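Local coordinates for protein Esterase/lipase (Uncultured bacterium, PDB 3K6K) that probably hydrolyses carboxylic ester bonds, as a bacterial homologue of hormone-sensitive lipase with the alpha/beta hydrolase fold, at residues Ile83-Gly88 / Leu100-Gln105; Ala136-Leu141 / Gly146-Ile151. One frame throughout, in Å; residues are numbered along the deposited sequence.

In the fold
Both contacts belong to the alpha/beta hydrolase fold: contact 1 sets a helix on its central, largely parallel sheet, while contact 2 joins a helix to the connection that follows it. Contact 1 comes first along the chain, with strand 82-86 against helix 96-110; in contact 2 helix 129-145 is met by the loop leading into strand 151-156, the neighbour of strand 82-86 in the sheet. Their centres lie about 17 Å apart, yet they touch through Leu-84, which packs on helix 129-145. Tyr-85 and Leu-84, adjacent on one strand, thus serve different helices. Contact 2 includes the start of the strand that runs on to the likely nucleophile elbow around Ser-157, and contact 1 lies on the strand beside it.

Contact 1 of 2, residues Ile83-Gly88 / Leu100-Gln105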
# COMPACT_ATOMS: atom_id res chain seq x y z
N ILE A 83 -21.29 -4.32 8.17
CA ILE A 83 -20.55 -4.18 6.95
C ILE A 83 -21.56 -3.98 5.81
O ILE A 83 -22.45 -4.81 5.60
CB ILE A 83 -19.60 -5.43 6.60
CG1 ILE A 83 -18.67 -5.80 7.76
CG2 ILE A 83 -18.80 -5.15 5.32
CD1 ILE A 83 -17.85 -7.08 7.59
N LEU A 84 -21.44 -2.90 5.07
CA LEU A 84 -22.31 -2.71 3.99
C LEU A 84 -21.49 -3.09 2.75
O LEU A 84 -20.55 -2.38 2.44
CB LEU A 84 -22.73 -1.24 3.92
CG LEU A 84 -23.59 -0.84 2.72
CD1 LEU A 84 -24.78 -1.85 2.60
CD2 LEU A 84 -24.11 0.62 2.84
N TYR A 85 -21.87 -4.18 2.06
CA TYR A 85 -21.08 -4.77 0.97
C TYR A 85 -21.63 -4.52 -0.47
O TYR A 85 -22.81 -4.77 -0.73
CB TYR A 85 -20.82 -6.28 1.20
CG TYR A 85 -19.72 -6.81 0.30
CD1 TYR A 85 -19.99 -7.20 -1.02
CD2 TYR A 85 -18.38 -6.88 0.76
CE1 TYR A 85 -18.94 -7.63 -1.86
CE2 TYR A 85 -17.35 -7.30 -0.05
CZ TYR A 85 -17.63 -7.68 -1.36
OH TYR A 85 -16.60 -8.09 -2.19
N PHE A 86 -20.76 -4.12 -1.39
CA PHE A 86 -21.16 -4.03 -2.78
C PHE A 86 -20.38 -5.03 -3.66
O PHE A 86 -19.18 -4.99 -3.69
CB PHE A 86 -20.99 -2.60 -3.34
CG PHE A 86 -21.46 -1.52 -2.43
CD1 PHE A 86 -22.77 -1.50 -1.97
CD2 PHE A 86 -20.60 -0.50 -2.03
CE1 PHE A 86 -23.21 -0.48 -1.14
CE2 PHE A 86 -21.03 0.54 -1.18
CZ PHE A 86 -22.33 0.55 -0.73
N HIS A 87 -21.07 -5.90 -4.40
CA HIS A 87 -20.43 -6.95 -5.17
C HIS A 87 -19.84 -6.39 -6.47
O HIS A 87 -20.17 -5.31 -6.88
CB HIS A 87 -21.46 -8.06 -5.50
CG HIS A 87 -22.49 -7.63 -6.49
ND1 HIS A 87 -23.73 -7.14 -6.13
CD2 HIS A 87 -22.42 -7.52 -7.83
CE1 HIS A 87 -24.40 -6.83 -7.22
NE2 HIS A 87 -23.63 -7.04 -8.26
N GLY A 88 -18.94 -7.12 -7.09
CA GLY A 88 -18.37 -6.69 -8.33
C GLY A 88 -19.02 -7.43 -9.46
O GLY A 88 -20.01 -8.21 -9.24
N LEU A 100 -21.73 -14.79 -2.08
CA LEU A 100 -21.90 -15.43 -0.82
C LEU A 100 -20.63 -16.00 -0.36
O LEU A 100 -20.33 -15.83 0.83
CB LEU A 100 -22.97 -16.51 -0.83
CG LEU A 100 -24.26 -15.74 -0.92
CD1 LEU A 100 -25.38 -16.70 -1.28
CD2 LEU A 100 -24.52 -15.08 0.39
N VAL A 101 -19.92 -16.72 -1.21
CA VAL A 101 -18.64 -17.30 -0.89
C VAL A 101 -17.67 -16.34 -0.18
O VAL A 101 -17.12 -16.68 0.81
CB VAL A 101 -17.95 -18.06 -2.06
CG1 VAL A 101 -17.69 -17.19 -3.23
CG2 VAL A 101 -16.70 -18.68 -1.60
N LEU A 102 -17.52 -15.14 -0.70
CA LEU A 102 -16.64 -14.17 -0.13
C LEU A 102 -17.26 -13.54 1.16
O LEU A 102 -16.59 -13.53 2.20
CB LEU A 102 -16.29 -13.14 -1.19
CG LEU A 102 -15.48 -11.90 -0.78
CD1 LEU A 102 -14.44 -12.19 0.27
CD2 LEU A 102 -14.79 -11.30 -2.00
N THR A 103 -18.52 -13.06 1.08
CA THR A 103 -19.15 -12.21 2.12
C THR A 103 -19.55 -12.94 3.38
O THR A 103 -19.56 -12.35 4.47
CB THR A 103 -20.38 -11.43 1.59
OG1 THR A 103 -21.44 -12.33 1.20
CG2 THR A 103 -19.99 -10.57 0.41
N THR A 104 -19.87 -14.22 3.25
CA THR A 104 -20.15 -15.03 4.42
C THR A 104 -18.90 -15.20 5.23
O THR A 104 -18.96 -15.26 6.47
CB THR A 104 -20.77 -16.42 4.08
OG1 THR A 104 -19.93 -17.09 3.13
CG2 THR A 104 -22.21 -16.27 3.50
N GLN A 105 -17.76 -15.29 4.55
CA GLN A 105 -16.47 -15.31 5.29
C GLN A 105 -16.25 -13.95 5.96
O GLN A 105 -15.92 -13.89 7.14
CB GLN A 105 -15.26 -15.72 4.42
CG GLN A 105 -15.29 -17.12 3.84
CD GLN A 105 -15.23 -18.22 4.92
OE1 GLN A 105 -15.53 -19.43 4.65
NE2 GLN A 105 -14.85 -17.83 6.12
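Within the beta-alpha-beta unit of strand 82-86, helix 96-110 and strand 113-117, the helix rests on its strand through Tyr-85, Thr-103 and Leu-102. The methyl CG2 of Thr-103 sits over the centre of one face of the Tyr-85 ring, 3.7 Å from the centroid and 12° off the ring normal: a CH-pi contact. The tyrosine side chain sets out from the strand toward the helix, and its first torsion (chi1 -165°) lays the ring beside its own carbonyl carbon, where one face meets this methyl. Thr-103 divides its two branches between different tasks, the methyl on the ring and OG1 hydrogen-bonded to Gln-73. At the far end of the ring, CD2 of Leu-102 lies 3.7 Å from Tyr-85 OH, the two side chains crossing at about a right angle. This buried hydroxyl is satisfied by a hydrogen bond to Asp-156 OD1, which in this protein ties the contact to the residue beside the probable nucleophile Ser-157. A helix packed on the strand it follows is the arrangement of a beta-alpha-beta unit, as in the alpha/beta hydrolase fold.

Contact 2 of 2, residues Ala136-Leu141 / Gly146-Ile151; sequences AAYRAL and GSADRI
Ile-151, Leu-141 and Tyr-138 carry most of this contact, in which the start of strand 151-156 and the loop before it fold back on helix 129-145. Ile-151 points toward the helix and works mainly through its terminal methyl CD1, which lies 3.8 Å from CG of Leu-141 and 4.0 Å from CE2 of Tyr-138. Its chain is extended at the second torsion (chi2 170°), carrying CD1 out to both helix residues. Leu-141 and Ile-151 meet tip to tip, and a second touch joins CD2 of Leu-141 to CG2 of Ile-151 at 4.0 Å. Tyr-138, one turn earlier on the helix, is approached obliquely by the isoleucine. CG of Tyr-138 is anti to the backbone N (chi1 -180°), and the ring reaches on toward the loop, bringing OH to 3.6 Å from CB of Ala-148. That hydroxyl is hydrogen-bonded to Pro-176 O, so the buried phenol has a polar partner while its neighbour in the loop is a methyl.

The loop is shaped by local turns. Gly-146, with positive phi (81°), is the first residue to leave the helix, and Ser-147 OG accepts from Asp-149 N at 3.2 Å in an ST turn, leading into the short 3-10 segment 148-149. Pro-178 packs on Tyr-138, and Trp-115 of strand 113-117 on Leu-141. Between helix and loop the chemistry is almost wholly apolar, implying that these segments are held by close packing of hydrocarbon groups, with the one buried hydroxyl satisfied beyond them.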
# COMPACT_ATOMS: atom_id res chain seq x y z
N ALA A 136 -28.53 5.35 -0.80
CA ALA A 136 -29.81 5.14 -0.14
C ALA A 136 -29.65 4.07 0.91
O ALA A 136 -30.13 4.23 2.02
CB ALA A 136 -30.86 4.80 -1.14
N ALA A 137 -28.91 3.00 0.59
CA ALA A 137 -28.74 1.89 1.54
C ALA A 137 -27.97 2.35 2.80
O ALA A 137 -28.36 2.05 3.94
CB ALA A 137 -28.03 0.73 0.86
N TYR A 138 -26.91 3.10 2.57
CA TYR A 138 -26.09 3.64 3.65
C TYR A 138 -26.93 4.51 4.58
O TYR A 138 -26.94 4.31 5.79
CB TYR A 138 -24.93 4.45 3.06
CG TYR A 138 -24.05 5.04 4.11
CD1 TYR A 138 -23.75 6.40 4.10
CD2 TYR A 138 -23.51 4.25 5.12
CE1 TYR A 138 -22.90 6.94 5.03
CE2 TYR A 138 -22.70 4.79 6.10
CZ TYR A 138 -22.40 6.13 6.06
OH TYR A 138 -21.57 6.67 7.00
N ARG A 139 -27.65 5.46 4.00
CA ARG A 139 -28.56 6.34 4.76
C ARG A 139 -29.45 5.46 5.66
O ARG A 139 -29.51 5.64 6.90
CB ARG A 139 -29.39 7.18 3.79
CG ARG A 139 -30.15 8.38 4.37
CD ARG A 139 -30.74 9.22 3.19
NE ARG A 139 -30.59 10.67 3.38
CZ ARG A 139 -29.94 11.53 2.56
NH1 ARG A 139 -29.34 11.14 1.42
NH2 ARG A 139 -29.91 12.82 2.89
N ALA A 140 -30.05 4.45 5.05
CA ALA A 140 -30.91 3.56 5.79
C ALA A 140 -30.15 2.78 6.82
O ALA A 140 -30.68 2.47 7.89
CB ALA A 140 -31.64 2.63 4.84
N LEU A 141 -28.91 2.44 6.52
CA LEU A 141 -28.12 1.66 7.47
C LEU A 141 -27.65 2.52 8.69
O LEU A 141 -27.49 2.02 9.81
CB LEU A 141 -26.97 0.96 6.68
CG LEU A 141 -25.82 0.17 7.30
CD1 LEU A 141 -26.26 -1.06 8.12
CD2 LEU A 141 -24.88 -0.22 6.14
N GLY A 146 -27.45 2.88 14.09
CA GLY A 146 -27.51 3.87 15.15
C GLY A 146 -26.36 4.85 15.15
O GLY A 146 -26.47 5.90 15.80
N SER A 147 -25.28 4.52 14.43
CA SER A 147 -24.06 5.37 14.36
C SER A 147 -23.18 5.03 13.14
O SER A 147 -23.05 3.85 12.77
CB SER A 147 -23.22 5.16 15.62
OG SER A 147 -21.97 5.80 15.51
N ALA A 148 -22.55 6.04 12.53
CA ALA A 148 -21.66 5.76 11.39
C ALA A 148 -20.37 5.01 11.77
O ALA A 148 -19.70 4.50 10.86
CB ALA A 148 -21.32 7.02 10.59
N ASP A 149 -20.07 4.90 13.08
CA ASP A 149 -18.80 4.44 13.59
C ASP A 149 -18.82 2.95 13.81
O ASP A 149 -17.89 2.36 14.42
CB ASP A 149 -18.53 5.06 14.96
CG ASP A 149 -18.38 6.58 14.92
OD1 ASP A 149 -18.62 7.22 15.97
OD2 ASP A 149 -18.01 7.14 13.87
N ARG A 150 -19.92 2.33 13.41
CA ARG A 150 -19.96 0.91 13.48
C ARG A 150 -20.21 0.30 12.11
O ARG A 150 -20.51 -0.86 12.00
CB ARG A 150 -20.88 0.42 14.63
CG ARG A 150 -20.04 0.09 15.92
CD ARG A 150 -20.86 0.01 17.23
NE ARG A 150 -22.10 0.78 17.10
CZ ARG A 150 -22.87 1.17 18.11
NH1 ARG A 150 -22.51 0.88 19.38
NH2 ARG A 150 -23.99 1.87 17.86
N ILE A 151 -19.98 1.09 11.08
CA ILE A 151 -20.17 0.66 9.73
C ILE A 151 -18.86 0.72 8.98
O ILE A 151 -18.14 1.73 9.08
CB ILE A 151 -21.19 1.52 9.02
CG1 ILE A 151 -22.52 1.46 9.79
CG2 ILE A 151 -21.42 1.04 7.61
CD1 ILE A 151 -23.50 2.49 9.28